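Local coordinates for endo-beta-1,2-glucanase (PDB 6IMV), which hydrolyses internal beta-1,2-glucosidic linkages in beta-1,2-glucans as an endo-acting glycoside hydrolase, and binds sophorose, at residues 87-92 with 101-106; 92-97 with 174-179. All coordinates share one frame; numbering follows the deposited sequence.

Overall arrangement
Both contacts sit on helix 80-94, at its last turns, and their centres lie about 9 Å apart. Contact 1 joins this helix to helix 98-104, which follows directly in the chain. Contact 2 joins its end and the following turn to helix 163-182, much later in sequence. The two share His-92, and their segments alternate along the chain. They also touch: Leu-104 CD1 lies 3.7 Å from Ala-93 CB, and Val-87 CG1 lies 3.9 Å from Phe-176 CB. Helix 80-94 is thus held between a short-range and a long-range neighbour, consistent with a place in the helical shell round the sugar-binding region.

Contact 1: residues 87-92 with 101-106; sequences VMLYAH and ARFLSP
Leu-89 meets Phe-103 and Leu-104 where helices 80-94 and 98-104 pack together. Its CB points toward the second helix. CG is anti to the backbone N (chi1 -176°), which carries both methyls forward. The branched end lies against one side of the Phe-103 ring. CD2 stands 4.0 Å above the ring plane of Phe-103, offset toward the rim and not over its centre. CD1 meets the same part of the ring, 3.9 Å from Phe-103 CE1. The two side chains therefore run slantwise past each other. Both methyls of Leu-89 lie along the CD1-CE1 side of the ring, CD1 near both atoms and CD2 near Phe-103 CD1.

Leu-104 fills the next place on the helix. Its CG lies 4.0 Å from Leu-89 CD1, so one methyl of Leu-89 serves both partners. The chi1 of Leu-104, -111°, is away from the staggered values and suggests some strain. Its own CD1 reaches Tyr-90 more loosely, 4.4 Å from Tyr-90 CD1, and comes at that ring obliquely. The Tyr-90 hydroxyl takes no part in this apolar patch; it hydrogen-bonds to His-45 and Gln-86. The other parts of the Tyr-90 side chain pack on Ile-119 and Met-120 of helix 112-133. Phe-103 also touches Glu-41 of helix 30-41.

The touching groups are all carbon, and the buried surface is small, 152 Å². Leu-89, Tyr-90 and Phe-103 are buried. Cohesion between these two successive helices probably comes mainly from dispersion and from exclusion of water, with shape rather than directed bonds setting the fit.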
# COMPACT_ATOMS: atom_id res chain seq x y z
N VAL A 87 -10.08 -1.31 -0.96
CA VAL A 87 -11.00 -0.26 -1.39
C VAL A 87 -10.53 0.32 -2.74
O VAL A 87 -11.36 0.54 -3.63
CB VAL A 87 -11.18 0.81 -0.30
CG1 VAL A 87 -11.84 2.08 -0.83
CG2 VAL A 87 -11.99 0.25 0.87
N MET A 88 -9.22 0.55 -2.88
CA MET A 88 -8.66 1.07 -4.14
C MET A 88 -8.99 0.12 -5.29
O MET A 88 -9.38 0.56 -6.38
CB MET A 88 -7.15 1.28 -4.04
CG MET A 88 -6.76 2.55 -3.32
SD MET A 88 -4.98 2.88 -3.38
CE MET A 88 -4.41 1.84 -2.05
N LEU A 89 -8.82 -1.19 -5.06
CA LEU A 89 -9.15 -2.21 -6.07
C LEU A 89 -10.63 -2.09 -6.44
O LEU A 89 -10.98 -2.11 -7.63
CB LEU A 89 -8.82 -3.59 -5.49
CG LEU A 89 -8.99 -4.82 -6.39
CD1 LEU A 89 -10.41 -5.33 -6.39
CD2 LEU A 89 -8.51 -4.59 -7.81
N TYR A 90 -11.49 -1.96 -5.42
CA TYR A 90 -12.94 -1.88 -5.62
C TYR A 90 -13.33 -0.59 -6.36
O TYR A 90 -14.34 -0.59 -7.07
CB TYR A 90 -13.69 -2.00 -4.29
CG TYR A 90 -13.61 -3.35 -3.62
CD1 TYR A 90 -13.28 -4.50 -4.31
CD2 TYR A 90 -13.86 -3.46 -2.27
CE1 TYR A 90 -13.20 -5.73 -3.66
CE2 TYR A 90 -13.79 -4.67 -1.61
CZ TYR A 90 -13.47 -5.81 -2.30
OH TYR A 90 -13.39 -7.00 -1.64
N ALA A 91 -12.57 0.49 -6.18
CA ALA A 91 -12.82 1.75 -6.88
C ALA A 91 -12.68 1.51 -8.39
O ALA A 91 -13.55 1.92 -9.17
CB ALA A 91 -11.92 2.84 -6.38
N HIS A 92 -11.62 0.80 -8.80
CA HIS A 92 -11.41 0.48 -10.22
C HIS A 92 -12.49 -0.48 -10.71
O HIS A 92 -13.02 -0.31 -11.82
CB HIS A 92 -10.00 -0.07 -10.44
CG HIS A 92 -8.92 0.95 -10.27
ND1 HIS A 92 -8.76 2.01 -11.14
CD2 HIS A 92 -7.97 1.10 -9.32
CE1 HIS A 92 -7.74 2.75 -10.75
NE2 HIS A 92 -7.24 2.21 -9.63
N ALA A 101 -11.45 -6.18 -13.45
CA ALA A 101 -12.37 -7.30 -13.69
C ALA A 101 -11.59 -8.60 -13.94
O ALA A 101 -12.02 -9.67 -13.53
CB ALA A 101 -13.27 -6.98 -14.87
N ARG A 102 -10.44 -8.50 -14.60
CA ARG A 102 -9.54 -9.65 -14.80
C ARG A 102 -9.11 -10.21 -13.43
O ARG A 102 -8.98 -11.42 -13.29
CB ARG A 102 -8.33 -9.24 -15.64
CG ARG A 102 -7.30 -10.35 -15.85
CD ARG A 102 -7.77 -11.38 -16.84
NE ARG A 102 -6.66 -12.24 -17.21
CZ ARG A 102 -6.79 -13.42 -17.81
NH1 ARG A 102 -7.98 -13.84 -18.21
NH2 ARG A 102 -5.72 -14.18 -17.99
N PHE A 103 -8.89 -9.32 -12.46
CA PHE A 103 -8.60 -9.68 -11.06
C PHE A 103 -9.85 -10.25 -10.38
O PHE A 103 -9.80 -11.36 -9.84
CB PHE A 103 -8.06 -8.46 -10.31
CG PHE A 103 -7.76 -8.67 -8.85
CD1 PHE A 103 -8.77 -8.60 -7.90
CD2 PHE A 103 -6.46 -8.88 -8.41
CE1 PHE A 103 -8.49 -8.77 -6.55
CE2 PHE A 103 -6.19 -9.06 -7.06
CZ PHE A 103 -7.20 -8.99 -6.13
N LEU A 104 -10.95 -9.48 -10.37
CA LEU A 104 -12.12 -9.78 -9.51
C LEU A 104 -12.98 -10.90 -10.11
O LEU A 104 -13.56 -11.68 -9.37
CB LEU A 104 -12.99 -8.53 -9.34
CG LEU A 104 -13.03 -7.88 -7.96
CD1 LEU A 104 -14.26 -6.99 -7.84
CD2 LEU A 104 -13.02 -8.91 -6.84
N SER A 105 -13.12 -10.91 -11.44
CA SER A 105 -14.18 -11.69 -12.09
C SER A 105 -13.79 -12.02 -13.53
O SER A 105 -14.49 -11.62 -14.47
CB SER A 105 -15.48 -10.91 -12.02
OG SER A 105 -16.57 -11.78 -12.24
N PRO A 106 -12.66 -12.73 -13.74
CA PRO A 106 -12.08 -12.88 -15.08
C PRO A 106 -13.00 -13.58 -16.10
O PRO A 106 -13.00 -13.23 -17.28
CB PRO A 106 -10.81 -13.71 -14.84
CG PRO A 106 -11.07 -14.42 -13.52
CD PRO A 106 -11.88 -13.43 -12.71

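Contact 2: residues 92-97 with 174-179; sequences HAIAGS and YAFIQA
Ile-94 and Ala-179 touch at the centre of this contact, with Ile-94 CG2 3.8 Å from Ala-179 CB. Ile-94 uses both of its branches. CG2 also comes within 4.0 Å of Phe-176 CE1. The longer branch starts anti to the backbone N (chi1 -156°) and stays extended. It sets CD1 3.9 Å from Phe-176 CZ. The methyl approaches the far end of the ring obliquely, and the two side chains cross at about a right angle. The CB of Phe-176 points past residues 92-97, not at them; with CG anti to the backbone N (chi1 174°) the far end of the ring comes nearer. Ala-95 adds a contact at the margin, with its CB 4.1 Å from Ala-179 CB. The small alanine lets the backbones come close: the CA atoms of Ala-95 and Ala-179 are 5.2 Å apart.

Phe-188 of helix 186-210 packs on Ile-94. Ala-91, one turn earlier on helix 80-94, touches Phe-176. Beyond the contact, Val-451 of helix 448-457 covers Ala-175, next to Phe-176.

The end of helix 80-94 is fixed by a Schellman motif. Ser-97 N bonds to His-92 O at 3.1 Å, and Gly-96 N bonds to Ala-93 O at 3.1 Å. Gly-96 takes a positive phi of 92°, and the chain turns there. Ser-97 is then the N-cap of the next helix, with OG bonded to Ala-100 N.

The two helix segments run in roughly the same direction, although they are distant in sequence. Such packing of helices far apart in the chain is consistent with the (alpha/alpha)6 barrel, an architecture found in several glycoside hydrolase families.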
# COMPACT_ATOMS: atom_id res chain seq x y z
N HIS A 92 -11.62 0.80 -8.80
CA HIS A 92 -11.41 0.48 -10.22
C HIS A 92 -12.49 -0.48 -10.71
O HIS A 92 -13.02 -0.31 -11.82
CB HIS A 92 -10.00 -0.07 -10.44
CG HIS A 92 -8.92 0.95 -10.27
ND1 HIS A 92 -8.76 2.01 -11.14
CD2 HIS A 92 -7.97 1.10 -9.32
CE1 HIS A 92 -7.74 2.75 -10.75
NE2 HIS A 92 -7.24 2.21 -9.63
N ALA A 93 -12.81 -1.50 -9.90
CA ALA A 93 -13.77 -2.53 -10.26
C ALA A 93 -15.15 -1.91 -10.52
O ALA A 93 -15.78 -2.20 -11.55
CB ALA A 93 -13.84 -3.59 -9.19
N ILE A 94 -15.61 -1.05 -9.60
CA ILE A 94 -16.96 -0.48 -9.72
C ILE A 94 -17.03 0.50 -10.91
O ILE A 94 -18.09 0.72 -11.43
CB ILE A 94 -17.45 0.18 -8.42
CG1 ILE A 94 -18.98 0.22 -8.39
CG2 ILE A 94 -16.84 1.56 -8.22
CD1 ILE A 94 -19.57 0.46 -7.03
N ALA A 95 -15.89 1.09 -11.30
CA ALA A 95 -15.82 2.02 -12.42
C ALA A 95 -15.82 1.27 -13.76
O ALA A 95 -15.92 1.90 -14.80
CB ALA A 95 -14.60 2.89 -12.31
N GLY A 96 -15.72 -0.06 -13.74
CA GLY A 96 -15.81 -0.89 -14.93
C GLY A 96 -14.46 -1.17 -15.57
O GLY A 96 -14.41 -1.60 -16.72
N SER A 97 -13.36 -0.95 -14.83
CA SER A 97 -12.00 -1.26 -15.29
C SER A 97 -11.91 -2.73 -15.70
O SER A 97 -12.29 -3.63 -14.93
CB SER A 97 -10.96 -0.93 -14.25
OG SER A 97 -9.77 -1.69 -14.44
N TYR A 174 -12.33 8.08 -0.63
CA TYR A 174 -12.53 9.30 -1.43
C TYR A 174 -12.59 8.92 -2.92
O TYR A 174 -13.53 9.30 -3.63
CB TYR A 174 -11.41 10.29 -1.09
CG TYR A 174 -11.56 11.71 -1.57
CD1 TYR A 174 -12.13 12.68 -0.76
CD2 TYR A 174 -11.02 12.12 -2.77
CE1 TYR A 174 -12.21 14.00 -1.15
CE2 TYR A 174 -11.09 13.44 -3.19
CZ TYR A 174 -11.69 14.39 -2.38
OH TYR A 174 -11.75 15.69 -2.78
N ALA A 175 -11.61 8.12 -3.37
CA ALA A 175 -11.56 7.59 -4.75
C ALA A 175 -12.80 6.74 -5.07
O ALA A 175 -13.41 6.90 -6.13
CB ALA A 175 -10.31 6.78 -4.96
N PHE A 176 -13.12 5.81 -4.16
CA PHE A 176 -14.20 4.86 -4.38
C PHE A 176 -15.52 5.61 -4.59
O PHE A 176 -16.31 5.25 -5.46
CB PHE A 176 -14.35 3.88 -3.22
CG PHE A 176 -15.55 2.98 -3.37
CD1 PHE A 176 -15.47 1.83 -4.13
CD2 PHE A 176 -16.76 3.31 -2.78
CE1 PHE A 176 -16.59 1.02 -4.30
CE2 PHE A 176 -17.87 2.50 -2.95
CZ PHE A 176 -17.78 1.35 -3.69
N ILE A 177 -15.75 6.63 -3.76
CA ILE A 177 -16.95 7.45 -3.83
C ILE A 177 -17.06 8.06 -5.22
O ILE A 177 -18.12 7.99 -5.84
CB ILE A 177 -16.96 8.52 -2.72
CG1 ILE A 177 -17.26 7.90 -1.36
CG2 ILE A 177 -17.91 9.66 -3.05
CD1 ILE A 177 -16.79 8.76 -0.20
N GLN A 178 -15.95 8.65 -5.70
CA GLN A 178 -15.91 9.26 -7.01
C GLN A 178 -16.20 8.20 -8.09
O GLN A 178 -16.99 8.46 -9.01
CB GLN A 178 -14.58 9.95 -7.27
CG GLN A 178 -14.56 10.76 -8.56
CD GLN A 178 -15.61 11.85 -8.55
OE1 GLN A 178 -15.65 12.69 -7.66
NE2 GLN A 178 -16.49 11.82 -9.53
N ALA A 179 -15.56 7.03 -7.99
CA ALA A 179 -15.72 5.97 -8.98
C ALA A 179 -17.20 5.54 -9.06
O ALA A 179 -17.74 5.39 -10.14
CB ALA A 179 -14.84 4.79 -8.63